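Local atomic coordinates of transcriptional regulator AcuR (Rhodobacter sphaeroides 2.4.1, PDB entry 3BRU), a protein that represses transcription of its own operon as a TetR-family DNA-binding regulator, probably by binding two operator sequences in the promoter. Residues N73-G78 / A139-F144; A84-F89 / E153-R158; D94-D99 / T112-E117; C128-L133 / I149-T154. All coordinates share one frame; numbering follows the deposited sequence.

Interaction 1 of 4, residues N73-G78 / A139-F144; sequences NKADFG and ALPDDF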
loop_
_atom_site.group_PDB
_atom_site.type_symbol
_atom_site.label_atom_id
_atom_site.label_comp_id
_atom_site.label_asym_id
_atom_site.label_seq_id
_atom_site.Cartn_x
_atom_site.Cartn_y
_atom_site.Cartn_z
ATOM N N ASN A 73 24.831 9.938 -5.183
ATOM C CA ASN A 73 23.627 10.723 -5.447
ATOM C C ASN A 73 22.477 10.219 -4.568
ATOM O O ASN A 73 22.631 9.232 -3.822
ATOM C CB ASN A 73 23.231 10.649 -6.937
ATOM C CG ASN A 73 23.314 9.223 -7.520
ATOM O OD1 ASN A 73 23.046 8.217 -6.856
ATOM N ND2 ASN A 73 23.702 9.142 -8.767
ATOM N N LYS A 74 21.330 10.894 -4.688
ATOM C CA LYS A 74 20.094 10.507 -3.994
ATOM C C LYS A 74 19.718 9.019 -4.225
ATOM O O LYS A 74 19.305 8.333 -3.304
ATOM C CB LYS A 74 18.966 11.459 -4.409
ATOM C CG LYS A 74 17.792 11.515 -3.471
ATOM C CD LYS A 74 16.488 11.826 -4.250
ATOM C CE LYS A 74 15.337 12.196 -3.340
ATOM N NZ LYS A 74 14.118 12.680 -4.148
ATOM N N ALA A 75 19.893 8.523 -5.446
ATOM C CA ALA A 75 19.573 7.125 -5.751
ATOM C C ALA A 75 20.461 6.132 -4.986
ATOM O O ALA A 75 19.975 5.120 -4.520
ATOM C CB ALA A 75 19.622 6.866 -7.269
ATOM N N ASP A 76 21.746 6.421 -4.849
ATOM C CA ASP A 76 22.688 5.547 -4.147
ATOM C C ASP A 76 22.394 5.569 -2.637
ATOM O O ASP A 76 22.469 4.541 -1.955
ATOM C CB ASP A 76 24.120 6.027 -4.432
ATOM C CG ASP A 76 25.207 5.011 -3.987
ATOM O OD1 ASP A 76 24.995 3.791 -4.210
ATOM O OD2 ASP A 76 26.284 5.420 -3.435
ATOM N N PHE A 77 22.075 6.761 -2.132
ATOM C CA PHE A 77 21.511 6.971 -0.798
ATOM C C PHE A 77 20.229 6.191 -0.489
ATOM O O PHE A 77 20.168 5.459 0.517
ATOM C CB PHE A 77 21.276 8.463 -0.570
ATOM C CG PHE A 77 20.856 8.814 0.829
ATOM C CD1 PHE A 77 21.577 8.387 1.922
ATOM C CD2 PHE A 77 19.734 9.595 1.052
ATOM C CE1 PHE A 77 21.214 8.746 3.195
ATOM C CE2 PHE A 77 19.355 9.933 2.323
ATOM C CZ PHE A 77 20.100 9.526 3.387
ATOM N N GLY A 78 19.201 6.370 -1.315
ATOM C CA GLY A 78 18.007 5.533 -1.249
ATOM C C GLY A 78 18.250 4.020 -1.179
ATOM O O GLY A 78 17.611 3.341 -0.380
ATOM N N ALA A 139 8.057 6.427 -9.967
ATOM C CA ALA A 139 8.905 7.624 -9.940
ATOM C C ALA A 139 10.355 7.341 -9.491
ATOM O O ALA A 139 11.157 8.276 -9.343
ATOM C CB ALA A 139 8.265 8.722 -9.083
ATOM N N LEU A 140 10.684 6.058 -9.308
ATOM C CA LEU A 140 11.978 5.634 -8.787
ATOM C C LEU A 140 12.904 5.148 -9.886
ATOM O O LEU A 140 12.437 4.636 -10.890
ATOM C CB LEU A 140 11.798 4.513 -7.741
ATOM C CG LEU A 140 11.055 4.922 -6.463
ATOM C CD1 LEU A 140 11.065 3.742 -5.486
ATOM C CD2 LEU A 140 11.597 6.232 -5.793
ATOM N N PRO A 141 14.229 5.277 -9.675
ATOM C CA PRO A 141 15.258 4.681 -10.566
ATOM C C PRO A 141 15.015 3.178 -10.675
ATOM O O PRO A 141 14.627 2.571 -9.677
ATOM C CB PRO A 141 16.571 4.918 -9.799
ATOM C CG PRO A 141 16.288 6.060 -8.865
ATOM C CD PRO A 141 14.829 5.969 -8.510
ATOM N N ASP A 142 15.218 2.554 -11.831
ATOM C CA ASP A 142 14.828 1.127 -11.904
ATOM C C ASP A 142 15.596 0.098 -11.041
ATOM O O ASP A 142 15.071 -0.979 -10.795
ATOM C CB ASP A 142 14.518 0.633 -13.323
ATOM C CG ASP A 142 12.961 0.564 -13.596
ATOM O OD1 ASP A 142 12.333 1.627 -13.893
ATOM O OD2 ASP A 142 12.361 -0.556 -13.508
ATOM N N ASP A 143 16.783 0.461 -10.543
ATOM C CA ASP A 143 17.524 -0.311 -9.499
ATOM C C ASP A 143 16.687 -0.719 -8.268
ATOM O O ASP A 143 16.872 -1.787 -7.682
ATOM C CB ASP A 143 18.694 0.533 -8.971
ATOM C CG ASP A 143 20.009 0.220 -9.662
ATOM O OD1 ASP A 143 19.984 -0.462 -10.709
ATOM O OD2 ASP A 143 21.082 0.646 -9.162
ATOM N N PHE A 144 15.784 0.176 -7.879
ATOM C CA PHE A 144 14.964 0.021 -6.699
ATOM C C PHE A 144 14.023 -1.191 -6.786
ATOM O O PHE A 144 13.805 -1.842 -5.771
ATOM C CB PHE A 144 14.177 1.311 -6.456
ATOM C CG PHE A 144 15.011 2.433 -5.898
ATOM C CD1 PHE A 144 16.122 2.914 -6.585
ATOM C CD2 PHE A 144 14.694 3.014 -4.690
ATOM C CE1 PHE A 144 16.901 3.957 -6.048
ATOM C CE2 PHE A 144 15.459 4.066 -4.170
ATOM C CZ PHE A 144 16.550 4.538 -4.861
#
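Pro141 opens the contact from the loop that leads into helix 143-167, its CB directed toward the first turn of helix 74-97. Pro141 CG does the touching, 3.8 Å from Ala75 CB. The Pro141 carbonyl then accepts from Phe144 N as the chain turns into the helix, which brings the phenyl ring up beside the proline. With CG anti to its own carbonyl carbon (chi1 -75°), the Phe144 side chain carries its far end to the helix backbone. There Phe144 CZ comes within 3.5 Å of the carbonyl oxygen Ala75 O. The same Phe144 CZ is 4.0 Å from Gly78 CA, and both partners are met obliquely. Phe144 CE1 stands 4.2 Å from Ala75 CB. Gly78 makes this approach possible, because a beta carbon at that position would run into CZ. Tyr48 meets the same phenyl ring edge-to-face, and Leu79 and Ile82 of helix 74-97 also touch it. At the start of helix 74-97, Asn73 is the N-cap, Asn73 OD1 accepting from Asp76 N at 3.0 Å. Replacing Phe144 by an alanine would probably open a gap over Ala75 and Gly78 and take away the ring that Tyr48 meets edge-to-face. No hydrogen bond crosses between the segments, so the DNA-binding part of this TetR-type repressor meets the C-terminal part here by van der Waals contact, the ring also resting on a backbone carbonyl.

Interaction 2 of 4, residues A84-F89 / E153-R158; sequences AYDTYF and ETWQRR
This is an aromatic contact between two nearly parallel helices of the all-helical TetR-type fold, helix 74-97, which runs on from the DNA-binding part, and helix 143-167 of the C-terminal part. The two short segments run at 19° to each other with their axes 12.0 Å apart, a separation that large side chains must bridge. Trp155 does most of this. Its indole reaches across and meets Phe89 over one face, the two side chains crossing at about a right angle. The phenyl ring and the six-membered ring of the indole have centroids 4.3 Å apart and planes inclined by 38°, an oblique pairing. Phe89 comes from its own helix with CG anti to the backbone N (chi1 -159°), which sets CD2 and CE2 above the indole. Tyr85, one turn earlier, meets the indole rim instead: its CE2 lies 3.8 Å from Trp155 CH2, each atom near the plane of the other ring. Trp186 of helix 178-199 also meets the indole, and Val130 and Cys128 touch it. Putting an alanine at Trp155 would probably open a gap between the helices and deprive Phe89 and Tyr85 of the indole they pack on. Beyond the rings, Arg158 forms a salt bridge with Asp94, farther along helix 74-97. Near the pyrrole nitrogen the fit is close, with Phe89 CD2 at 3.3 Å from Trp155 NE1, while the carboxylate oxygen Asp86 OD1 stands 4.1 Å from that same NE1.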
loop_
_atom_site.group_PDB
_atom_site.type_symbol
_atom_site.label_atom_id
_atom_site.label_comp_id
_atom_site.label_asym_id
_atom_site.label_seq_id
_atom_site.Cartn_x
_atom_site.Cartn_y
_atom_site.Cartn_z
ATOM N N ALA A 84 19.793 -0.597 4.917
ATOM C CA ALA A 84 19.816 -0.338 6.374
ATOM C C ALA A 84 18.537 -0.829 7.040
ATOM O O ALA A 84 18.579 -1.436 8.124
ATOM C CB ALA A 84 20.052 1.159 6.679
ATOM N N TYR A 85 17.412 -0.555 6.378
ATOM C CA TYR A 85 16.084 -0.947 6.820
ATOM C C TYR A 85 15.942 -2.474 6.807
ATOM O O TYR A 85 15.442 -3.063 7.752
ATOM C CB TYR A 85 15.023 -0.281 5.950
ATOM C CG TYR A 85 13.624 -0.436 6.495
ATOM C CD1 TYR A 85 13.126 0.453 7.459
ATOM C CD2 TYR A 85 12.811 -1.480 6.073
ATOM C CE1 TYR A 85 11.827 0.325 7.961
ATOM C CE2 TYR A 85 11.522 -1.638 6.579
ATOM C CZ TYR A 85 11.039 -0.739 7.519
ATOM O OH TYR A 85 9.780 -0.921 8.026
ATOM N N ASP A 86 16.409 -3.127 5.754
ATOM C CA ASP A 86 16.458 -4.589 5.784
ATOM C C ASP A 86 17.176 -5.161 7.031
ATOM O O ASP A 86 16.748 -6.161 7.583
ATOM C CB ASP A 86 17.141 -5.138 4.535
ATOM C CG ASP A 86 16.859 -6.637 4.320
ATOM O OD1 ASP A 86 15.975 -7.239 4.992
ATOM O OD2 ASP A 86 17.506 -7.222 3.437
ATOM N N THR A 87 18.276 -4.546 7.442
ATOM C CA THR A 87 19.082 -5.055 8.555
ATOM C C THR A 87 18.368 -4.847 9.877
ATOM O O THR A 87 18.318 -5.760 10.723
ATOM C CB THR A 87 20.457 -4.400 8.585
ATOM O OG1 THR A 87 21.182 -4.863 7.448
ATOM C CG2 THR A 87 21.254 -4.779 9.850
ATOM N N TYR A 88 17.772 -3.675 10.041
ATOM C CA TYR A 88 17.214 -3.360 11.328
ATOM C C TYR A 88 15.902 -4.067 11.525
ATOM O O TYR A 88 15.614 -4.570 12.630
ATOM C CB TYR A 88 17.219 -1.849 11.570
ATOM C CG TYR A 88 18.680 -1.327 11.474
ATOM C CD1 TYR A 88 19.743 -2.049 12.087
ATOM C CD2 TYR A 88 19.005 -0.168 10.736
ATOM C CE1 TYR A 88 21.073 -1.633 11.993
ATOM C CE2 TYR A 88 20.342 0.268 10.628
ATOM C CZ TYR A 88 21.374 -0.473 11.261
ATOM O OH TYR A 88 22.699 -0.052 11.189
ATOM N N PHE A 89 15.149 -4.192 10.428
ATOM C CA PHE A 89 13.892 -4.913 10.434
ATOM C C PHE A 89 14.054 -6.402 10.667
ATOM O O PHE A 89 13.193 -6.996 11.304
ATOM C CB PHE A 89 13.159 -4.703 9.108
ATOM C CG PHE A 89 11.703 -4.979 9.195
ATOM C CD1 PHE A 89 10.835 -4.022 9.730
ATOM C CD2 PHE A 89 11.178 -6.212 8.783
ATOM C CE1 PHE A 89 9.457 -4.293 9.816
ATOM C CE2 PHE A 89 9.812 -6.479 8.876
ATOM C CZ PHE A 89 8.954 -5.518 9.382
ATOM N N GLU A 153 10.458 -10.497 -0.363
ATOM C CA GLU A 153 10.611 -11.922 -0.511
ATOM C C GLU A 153 11.360 -12.532 0.658
ATOM O O GLU A 153 11.038 -13.644 1.052
ATOM C CB GLU A 153 11.238 -12.260 -1.850
ATOM C CG GLU A 153 10.168 -12.285 -2.944
ATOM C CD GLU A 153 10.757 -12.209 -4.345
ATOM O OE1 GLU A 153 12.014 -12.170 -4.455
ATOM O OE2 GLU A 153 9.973 -12.170 -5.335
ATOM N N THR A 154 12.315 -11.817 1.238
ATOM C CA THR A 154 12.955 -12.297 2.459
ATOM C C THR A 154 11.962 -12.442 3.597
ATOM O O THR A 154 11.924 -13.481 4.274
ATOM C CB THR A 154 14.136 -11.378 2.909
ATOM O OG1 THR A 154 15.130 -11.402 1.881
ATOM C CG2 THR A 154 14.789 -11.862 4.253
ATOM N N TRP A 155 11.160 -11.399 3.810
ATOM C CA TRP A 155 10.147 -11.416 4.834
ATOM C C TRP A 155 9.167 -12.576 4.641
ATOM O O TRP A 155 8.801 -13.267 5.627
ATOM C CB TRP A 155 9.428 -10.094 4.855
ATOM C CG TRP A 155 10.300 -8.919 5.226
ATOM C CD1 TRP A 155 11.564 -8.946 5.794
ATOM C CD2 TRP A 155 9.960 -7.536 5.087
ATOM N NE1 TRP A 155 12.023 -7.660 5.991
ATOM C CE2 TRP A 155 11.061 -6.777 5.575
ATOM C CE3 TRP A 155 8.822 -6.854 4.595
ATOM C CZ2 TRP A 155 11.065 -5.374 5.568
ATOM C CZ3 TRP A 155 8.820 -5.454 4.599
ATOM C CH2 TRP A 155 9.933 -4.731 5.084
ATOM N N GLN A 156 8.748 -12.784 3.387
ATOM C CA GLN A 156 7.850 -13.863 3.003
ATOM C C GLN A 156 8.442 -15.250 3.243
ATOM O O GLN A 156 7.755 -16.126 3.732
ATOM C CB GLN A 156 7.446 -13.708 1.521
ATOM C CG GLN A 156 6.389 -12.645 1.284
ATOM C CD GLN A 156 6.102 -12.357 -0.194
ATOM O OE1 GLN A 156 5.448 -11.363 -0.503
ATOM N NE2 GLN A 156 6.605 -13.204 -1.107
ATOM N N ARG A 157 9.710 -15.445 2.914
ATOM C CA ARG A 157 10.405 -16.716 3.188
ATOM C C ARG A 157 10.484 -17.030 4.692
ATOM O O ARG A 157 10.382 -18.196 5.106
ATOM C CB ARG A 157 11.834 -16.664 2.659
ATOM C CG ARG A 157 12.067 -17.425 1.423
ATOM C CD ARG A 157 13.566 -17.379 1.000
ATOM N NE ARG A 157 13.893 -16.124 0.317
ATOM C CZ ARG A 157 14.723 -15.199 0.797
ATOM N NH1 ARG A 157 15.374 -15.374 1.969
ATOM N NH2 ARG A 157 14.904 -14.090 0.094
ATOM N N ARG A 158 10.704 -16.008 5.514
ATOM C CA ARG A 158 10.787 -16.241 6.960
ATOM C C ARG A 158 9.411 -16.633 7.511
ATOM O O ARG A 158 9.302 -17.499 8.371
ATOM C CB ARG A 158 11.331 -15.012 7.687
ATOM C CG ARG A 158 12.761 -14.686 7.318
ATOM C CD ARG A 158 13.287 -13.551 8.200
ATOM N NE ARG A 158 13.476 -13.989 9.584
ATOM C CZ ARG A 158 14.127 -13.300 10.527
ATOM N NH1 ARG A 158 14.664 -12.102 10.260
ATOM N NH2 ARG A 158 14.252 -13.826 11.741
#

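Interaction 3 of 4, residues D94-D99 / T112-E117; sequences DQAFLD and TRMAEE
Met114, present as selenomethionine, lays its terminal methyl against the methyl group of Ala96. Met114 CE lies 3.5 Å from Ala96 CB and 4.0 Å from the backbone nitrogen Ala96 N, so the end of the long side chain rests on both the small side chain and the main chain of helix 74-97. The shape of the side chain explains the reach. CG stands anti to the carbonyl carbon, the next torsion is extended (chi2 -170°), and a bend about the bond from CG to selenium (chi3 -43°) turns the methyl inward to the alanine. Gln95 adds a looser edge to the contact, its CB being 4.3 Å from Met114 CE. The CA atoms of Ala96 and Met114 are the nearest such pair across the segments, 8.6 Å apart, and the methionine chain spans most of that distance to reach the Ala96 methyl.

Helix 74-97 is ending here: Leu98 is the first residue to leave helical geometry, although its N still bonds back to Asp94 O. Phe97, the residue after Ala96, packs on Arg158, Thr159 and Leu162 of helix 143-167 instead. On the other helix, Thr112 and Ala115 pack against helix 178-199, and Glu116 OE2 is hydrogen-bonded to His206 of helix 203-212. Carried mainly by Met114 against Ala96 and without hydrogen bonds between its segments, the contact joins two successive helices of the chain, 74-97 and 104-120, in the helical bundle characteristic of the TetR family.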
loop_
_atom_site.group_PDB
_atom_site.type_symbol
_atom_site.label_atom_id
_atom_site.label_comp_id
_atom_site.label_asym_id
_atom_site.label_seq_id
_atom_site.Cartn_x
_atom_site.Cartn_y
_atom_site.Cartn_z
ATOM N N ASP A 94 13.521 -11.206 14.230
ATOM C CA ASP A 94 14.270 -12.197 14.995
ATOM C C ASP A 94 13.663 -12.358 16.377
ATOM O O ASP A 94 13.565 -13.473 16.895
ATOM C CB ASP A 94 15.726 -11.769 15.163
ATOM C CG ASP A 94 16.550 -11.987 13.899
ATOM O OD1 ASP A 94 16.065 -12.677 12.962
ATOM O OD2 ASP A 94 17.687 -11.462 13.825
ATOM N N GLN A 95 13.264 -11.226 16.963
ATOM C CA GLN A 95 12.708 -11.192 18.317
ATOM C C GLN A 95 11.430 -12.026 18.375
ATOM O O GLN A 95 11.258 -12.834 19.297
ATOM C CB GLN A 95 12.451 -9.757 18.770
ATOM C CG GLN A 95 13.218 -9.419 19.971
ATOM C CD GLN A 95 12.993 -7.996 20.472
ATOM O OE1 GLN A 95 12.623 -7.793 21.621
ATOM N NE2 GLN A 95 13.253 -7.012 19.628
ATOM N N ALA A 96 10.571 -11.842 17.366
ATOM C CA ALA A 96 9.293 -12.526 17.283
ATOM C C ALA A 96 9.462 -13.957 16.743
ATOM O O ALA A 96 9.216 -14.940 17.467
ATOM C CB ALA A 96 8.310 -11.722 16.445
ATOM N N PHE A 97 9.928 -14.077 15.500
ATOM C CA PHE A 97 9.961 -15.363 14.793
ATOM C C PHE A 97 10.891 -16.394 15.407
ATOM O O PHE A 97 10.633 -17.598 15.264
ATOM C CB PHE A 97 10.333 -15.170 13.319
ATOM C CG PHE A 97 9.227 -14.596 12.464
ATOM C CD1 PHE A 97 8.139 -13.925 13.032
ATOM C CD2 PHE A 97 9.296 -14.700 11.068
ATOM C CE1 PHE A 97 7.106 -13.394 12.224
ATOM C CE2 PHE A 97 8.287 -14.170 10.257
ATOM C CZ PHE A 97 7.188 -13.513 10.834
ATOM N N LEU A 98 11.972 -15.944 16.062
ATOM C CA LEU A 98 12.937 -16.877 16.676
ATOM C C LEU A 98 12.736 -17.131 18.183
ATOM O O LEU A 98 13.544 -17.833 18.811
ATOM C CB LEU A 98 14.389 -16.464 16.405
ATOM C CG LEU A 98 14.872 -16.286 14.966
ATOM C CD1 LEU A 98 16.347 -16.176 15.024
ATOM C CD2 LEU A 98 14.467 -17.426 14.032
ATOM N N ASP A 99 11.660 -16.585 18.750
ATOM C CA ASP A 99 11.308 -16.825 20.163
ATOM C C ASP A 99 10.704 -18.219 20.387
ATOM O O ASP A 99 9.510 -18.432 20.132
ATOM C CB ASP A 99 10.350 -15.747 20.720
ATOM C CG ASP A 99 10.143 -15.870 22.258
ATOM O OD1 ASP A 99 10.467 -16.929 22.847
ATOM O OD2 ASP A 99 9.654 -14.913 22.900
ATOM N N THR A 112 3.186 -8.459 15.092
ATOM C CA THR A 112 2.184 -7.421 14.764
ATOM C C THR A 112 1.855 -6.484 15.928
ATOM O O THR A 112 1.548 -5.310 15.730
ATOM C CB THR A 112 0.869 -8.000 14.166
ATOM O OG1 THR A 112 0.227 -8.829 15.132
ATOM C CG2 THR A 112 1.151 -8.788 12.916
ATOM N N ARG A 113 1.952 -7.018 17.131
ATOM C CA ARG A 113 1.802 -6.264 18.355
ATOM C C ARG A 113 2.951 -5.253 18.548
ATOM O O ARG A 113 2.710 -4.073 18.806
ATOM C CB ARG A 113 1.689 -7.263 19.500
ATOM C CG ARG A 113 1.355 -6.680 20.851
ATOM C CD ARG A 113 0.615 -7.724 21.699
ATOM N NE ARG A 113 0.080 -7.219 22.972
ATOM C CZ ARG A 113 -0.169 -5.938 23.295
ATOM N NH1 ARG A 113 -0.633 -5.652 24.519
ATOM N NH2 ARG A 113 0.051 -4.936 22.433
HETATM N N MSE A 114 4.180 -5.739 18.403
HETATM C CA MSE A 114 5.421 -4.960 18.381
HETATM C C MSE A 114 5.508 -3.887 17.312
HETATM O O MSE A 114 5.927 -2.762 17.595
HETATM C CB MSE A 114 6.620 -5.887 18.200
HETATM C CG MSE A 114 6.866 -6.776 19.395
HETATM SE SE MSE A 114 8.557 -7.759 19.370
HETATM C CE MSE A 114 8.579 -8.352 17.518
ATOM N N ALA A 115 5.166 -4.249 16.078
ATOM C CA ALA A 115 5.167 -3.323 14.985
ATOM C C ALA A 115 4.171 -2.207 15.275
ATOM O O ALA A 115 4.468 -1.057 15.041
ATOM C CB ALA A 115 4.852 -4.048 13.649
ATOM N N GLU A 116 2.997 -2.539 15.801
ATOM C CA GLU A 116 2.035 -1.508 16.220
ATOM C C GLU A 116 2.569 -0.577 17.328
ATOM O O GLU A 116 2.369 0.651 17.284
ATOM C CB GLU A 116 0.743 -2.160 16.678
ATOM C CG GLU A 116 -0.318 -1.162 17.188
ATOM C CD GLU A 116 -1.633 -1.842 17.607
ATOM O OE1 GLU A 116 -1.848 -3.050 17.235
ATOM O OE2 GLU A 116 -2.440 -1.173 18.331
ATOM N N GLU A 117 3.239 -1.166 18.324
ATOM C CA GLU A 117 3.886 -0.394 19.382
ATOM C C GLU A 117 4.924 0.575 18.839
ATOM O O GLU A 117 5.012 1.724 19.300
ATOM C CB GLU A 117 4.513 -1.313 20.437
ATOM C CG GLU A 117 3.463 -1.973 21.343
ATOM C CD GLU A 117 3.977 -3.215 22.110
ATOM O OE1 GLU A 117 5.152 -3.624 21.912
ATOM O OE2 GLU A 117 3.191 -3.765 22.938
#

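Interaction 4 of 4, residues C128-L133 / I149-T154; sequences CLVGNL and IGVLET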
loop_
_atom_site.group_PDB
_atom_site.type_symbol
_atom_site.label_atom_id
_atom_site.label_comp_id
_atom_site.label_asym_id
_atom_site.label_seq_id
_atom_site.Cartn_x
_atom_site.Cartn_y
_atom_site.Cartn_z
ATOM N N CYS A 128 6.004 1.779 6.762
ATOM C CA CYS A 128 7.038 0.904 6.292
ATOM C C CYS A 128 7.788 1.617 5.160
ATOM O O CYS A 128 7.171 2.131 4.230
ATOM C CB CYS A 128 6.428 -0.411 5.817
ATOM S SG CYS A 128 7.704 -1.555 5.312
ATOM N N LEU A 129 9.110 1.649 5.247
ATOM C CA LEU A 129 9.933 2.206 4.173
ATOM C C LEU A 129 9.709 1.478 2.841
ATOM O O LEU A 129 9.623 2.095 1.785
ATOM C CB LEU A 129 11.426 2.152 4.543
ATOM C CG LEU A 129 12.312 2.624 3.399
ATOM C CD1 LEU A 129 12.216 4.122 3.314
ATOM C CD2 LEU A 129 13.739 2.209 3.565
ATOM N N VAL A 130 9.634 0.154 2.918
ATOM C CA VAL A 130 9.494 -0.690 1.755
ATOM C C VAL A 130 8.136 -0.535 1.080
ATOM O O VAL A 130 8.011 -0.586 -0.158
ATOM C CB VAL A 130 9.826 -2.162 2.129
ATOM C CG1 VAL A 130 9.405 -3.144 1.020
ATOM C CG2 VAL A 130 11.320 -2.272 2.451
ATOM N N GLY A 131 7.115 -0.342 1.897
ATOM C CA GLY A 131 5.777 -0.081 1.378
ATOM C C GLY A 131 5.709 1.297 0.776
ATOM O O GLY A 131 5.152 1.455 -0.326
ATOM N N ASN A 132 6.240 2.301 1.484
ATOM C CA ASN A 132 6.264 3.673 0.919
ATOM C C ASN A 132 6.951 3.719 -0.434
ATOM O O ASN A 132 6.422 4.315 -1.365
ATOM C CB ASN A 132 6.962 4.692 1.821
ATOM C CG ASN A 132 6.209 4.982 3.115
ATOM O OD1 ASN A 132 5.163 4.375 3.438
ATOM N ND2 ASN A 132 6.744 5.932 3.875
ATOM N N LEU A 133 8.138 3.125 -0.550
ATOM C CA LEU A 133 8.875 3.216 -1.799
ATOM C C LEU A 133 8.230 2.336 -2.873
ATOM O O LEU A 133 8.193 2.717 -4.064
ATOM C CB LEU A 133 10.341 2.835 -1.623
ATOM C CG LEU A 133 11.249 3.646 -0.698
ATOM C CD1 LEU A 133 12.672 3.121 -0.787
ATOM C CD2 LEU A 133 11.233 5.115 -0.994
ATOM N N ILE A 149 11.764 -5.637 -4.017
ATOM C CA ILE A 149 11.183 -6.969 -4.122
ATOM C C ILE A 149 12.012 -7.985 -3.299
ATOM O O ILE A 149 11.455 -8.895 -2.660
ATOM C CB ILE A 149 11.021 -7.417 -5.610
ATOM C CG1 ILE A 149 10.037 -6.499 -6.346
ATOM C CG2 ILE A 149 10.472 -8.846 -5.694
ATOM C CD1 ILE A 149 9.878 -6.814 -7.876
ATOM N N GLY A 150 13.330 -7.828 -3.319
ATOM C CA GLY A 150 14.240 -8.700 -2.581
ATOM C C GLY A 150 13.936 -8.724 -1.095
ATOM O O GLY A 150 13.886 -9.805 -0.483
ATOM N N VAL A 151 13.729 -7.548 -0.502
ATOM C CA VAL A 151 13.456 -7.431 0.935
ATOM C C VAL A 151 12.115 -8.127 1.317
ATOM O O VAL A 151 12.049 -8.903 2.280
ATOM C CB VAL A 151 13.421 -5.948 1.338
ATOM C CG1 VAL A 151 13.024 -5.774 2.759
ATOM C CG2 VAL A 151 14.792 -5.262 1.067
ATOM N N LEU A 152 11.067 -7.852 0.544
ATOM C CA LEU A 152 9.745 -8.443 0.725
ATOM C C LEU A 152 9.749 -9.976 0.627
ATOM O O LEU A 152 9.101 -10.669 1.409
ATOM C CB LEU A 152 8.785 -7.857 -0.327
ATOM C CG LEU A 152 8.287 -6.404 -0.096
ATOM C CD1 LEU A 152 7.642 -5.774 -1.379
ATOM C CD2 LEU A 152 7.334 -6.316 1.083
ATOM N N GLU A 153 10.458 -10.497 -0.363
ATOM C CA GLU A 153 10.611 -11.922 -0.511
ATOM C C GLU A 153 11.360 -12.532 0.658
ATOM O O GLU A 153 11.038 -13.644 1.052
ATOM C CB GLU A 153 11.238 -12.260 -1.850
ATOM C CG GLU A 153 10.168 -12.285 -2.944
ATOM C CD GLU A 153 10.757 -12.209 -4.345
ATOM O OE1 GLU A 153 12.014 -12.170 -4.455
ATOM O OE2 GLU A 153 9.973 -12.170 -5.335
ATOM N N THR A 154 12.315 -11.817 1.238
ATOM C CA THR A 154 12.955 -12.297 2.459
ATOM C C THR A 154 11.962 -12.442 3.597
ATOM O O THR A 154 11.924 -13.481 4.274
ATOM C CB THR A 154 14.136 -11.378 2.909
ATOM O OG1 THR A 154 15.130 -11.402 1.881
ATOM C CG2 THR A 154 14.789 -11.862 4.253
#
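Val130 points its two methyls at different partners through its first torsion (chi1 168°), which puts CG1 anti to the backbone N and CG2 anti to the carbonyl carbon. Across the contact, Leu152 has CG beside its own backbone N (chi1 -75°), and its branch comes nearer to helix 129-135 than its CB direction alone would suggest. The pair belongs to the buried interior of the C-terminal helical part of this TetR-type repressor, where the short helix 129-135 packs against helix 143-167. CG1 of Val130 settles against the leucine fork, 3.6 Å from Leu152 CG and 3.8 Å from Leu152 CD2, the two side chains lying alongside one another and pointing opposite ways. The other methyl, Val130 CG2, meets Val151 CG1 at 3.9 Å. One valine thus touches two consecutive residues of the longer helix, and the contact between the segments is wholly apolar.

Around this core, Ile82 of helix 74-97 touches Val151, and Arg195 of the second subunit packs on Leu152, which places the contact close to the dimer partner. At the start of helix 129-135, Cys128 is the N-cap, its SG accepting a weak bond from Gly131 N. On the longer helix, Gly150 O receives Thr154 N and Thr154 OG1 from opposite faces of its carbonyl plane, the hydroxyl oxygen OG1 lying 3.1 Å from Gly150 O.

Overall arrangement
Helix 74-97 carries interactions 1, 2 and 3 in turn, from its first turn beside the DNA-binding part to its far end. Interactions 1 and 3 lie on opposite sides of the chain's centre, their own centres 29 Å apart. Interactions 2 and 4 sit near the middle, centres 8 Å apart, sharing Glu153 and Thr154; Tyr85 touches Cys128 and Leu129 there, and Trp155 touches Cys128 and Val130. Leu140 CD1 meets Leu133 O at 3.4 Å, linking interaction 1 to interaction 4, while the Arg158 to Asp94 salt bridge joins interactions 2 and 3. Helix 143-167 serves interactions 1, 2 and 4, so the series ties the DNA-binding part to the C-terminal bundle.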